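Local coordinates for protein apical membrane antigen 1 (Neospora caninum, PDB 4APL) that probably takes part in forming the moving junction through which the apicomplexan parasite invades its host cell, at residues A373-S378 against C400-I405. Residue numbers count along the deposited sequence, not the author numbering.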
# COMPACT_ATOMS: atom_id res chain seq x y z
N ALA A 373 13.80 -4.91 16.45
CA ALA A 373 12.81 -5.45 17.37
C ALA A 373 12.83 -6.98 17.42
O ALA A 373 12.52 -7.59 18.44
CB ALA A 373 11.42 -4.95 17.00
N LEU A 374 13.20 -7.59 16.30
CA LEU A 374 13.10 -9.04 16.18
C LEU A 374 14.33 -9.77 16.74
O LEU A 374 14.46 -10.98 16.57
CB LEU A 374 12.87 -9.43 14.72
CG LEU A 374 11.43 -9.42 14.22
CD1 LEU A 374 11.39 -9.76 12.73
CD2 LEU A 374 10.56 -10.39 15.00
N GLN A 375 15.19 -9.04 17.44
CA GLN A 375 16.50 -9.55 17.81
C GLN A 375 16.61 -9.97 19.27
O GLN A 375 15.91 -9.45 20.13
CB GLN A 375 17.59 -8.54 17.48
CG GLN A 375 17.95 -8.53 16.01
CD GLN A 375 19.08 -7.56 15.70
OE1 GLN A 375 19.50 -6.79 16.57
NE2 GLN A 375 19.57 -7.60 14.47
N CYS A 376 17.52 -10.91 19.53
CA CYS A 376 17.62 -11.53 20.83
C CYS A 376 19.01 -12.13 21.01
O CYS A 376 19.74 -12.33 20.04
CB CYS A 376 16.54 -12.62 20.98
SG CYS A 376 16.58 -13.90 19.70
N ARG A 377 19.37 -12.40 22.26
CA ARG A 377 20.41 -13.37 22.55
C ARG A 377 19.85 -14.43 23.50
O ARG A 377 18.99 -14.14 24.33
CB ARG A 377 21.61 -12.70 23.21
CG ARG A 377 22.21 -11.55 22.42
CD ARG A 377 23.23 -10.86 23.30
NE ARG A 377 23.71 -9.61 22.72
CZ ARG A 377 24.56 -8.79 23.34
NH1 ARG A 377 25.01 -9.11 24.54
NH2 ARG A 377 24.95 -7.67 22.76
N SER A 378 20.36 -15.66 23.37
CA SER A 378 19.88 -16.80 24.15
C SER A 378 20.05 -16.54 25.64
O SER A 378 19.16 -16.85 26.44
CB SER A 378 20.62 -18.07 23.75
OG SER A 378 21.26 -17.92 22.49
N CYS A 400 15.43 -18.27 21.23
CA CYS A 400 16.33 -17.45 20.42
C CYS A 400 17.26 -18.28 19.54
O CYS A 400 18.24 -18.85 20.02
CB CYS A 400 17.13 -16.47 21.29
SG CYS A 400 18.03 -15.23 20.32
N VAL A 401 16.95 -18.34 18.25
CA VAL A 401 17.73 -19.11 17.31
C VAL A 401 18.46 -18.21 16.34
O VAL A 401 17.84 -17.50 15.55
CB VAL A 401 16.85 -20.11 16.55
CG1 VAL A 401 17.66 -20.83 15.47
CG2 VAL A 401 16.23 -21.10 17.53
N GLY A 402 19.78 -18.23 16.42
CA GLY A 402 20.64 -17.46 15.54
C GLY A 402 20.30 -15.99 15.56
O GLY A 402 20.04 -15.39 14.52
N GLY A 403 20.24 -15.42 16.76
CA GLY A 403 20.09 -13.97 16.94
C GLY A 403 18.68 -13.41 16.79
O GLY A 403 18.46 -12.23 17.05
N GLN A 404 17.73 -14.25 16.39
CA GLN A 404 16.37 -13.79 16.11
C GLN A 404 15.32 -14.66 16.80
O GLN A 404 15.54 -15.85 16.98
CB GLN A 404 16.12 -13.77 14.61
CG GLN A 404 17.06 -12.84 13.85
CD GLN A 404 17.04 -13.08 12.36
OE1 GLN A 404 16.10 -13.67 11.81
NE2 GLN A 404 18.08 -12.61 11.67
N ILE A 405 14.20 -14.05 17.19
CA ILE A 405 13.13 -14.78 17.87
C ILE A 405 12.71 -15.96 17.00
O ILE A 405 12.46 -15.79 15.81
CB ILE A 405 11.88 -13.91 18.09
CG1 ILE A 405 12.26 -12.55 18.63
CG2 ILE A 405 10.89 -14.58 19.05
CD1 ILE A 405 11.06 -11.76 19.12
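A tight β-hairpin in the third, C-terminal domain of the ectodomain is crossed at its turn by residues 373-378, which precede the domain's small antiparallel sheet and are tied to the hairpin by a disulfide. At the end of strand 394-401, Cys400 points toward the crossing chain and its SG bonds Cys376 SG at 2.1 Å; the chi3 of 92°, near the preferred value, makes it right-handed. Val401 faces away and opens a type I' turn whose own bond, Gln404 N to Val401 O, is weak at 3.4 Å; Val401 N to Gln404 O, at 3.1 Å, completes the closing pair. Gly402 and Gly403 fill the central positions, where positive phi angles suit glycine. Gly403 also turns its carbonyl outward: its O accepts a hydrogen bond from Cys376 N at 3.0 Å and a CA-H...O contact from Gln375 CA at 3.4 Å. Gln404 pairs with Gln375 in a single antiparallel bridge, a non-hydrogen-bonded pair with CA atoms 4.6 Å apart, while its side chain rests on Tyr235. Ile405 then supplies the second flanking bond and leads into the buried side of the contact, where it touches Leu19 and Leu374 touches Phe22, both of helix 17-24, so that this end of domain III packs on the N-terminal region. Leu374 O receives Ile405 N at 3.1 Å, and Leu374 CD2 approaches Ile405 CD1 to 4.4 Å.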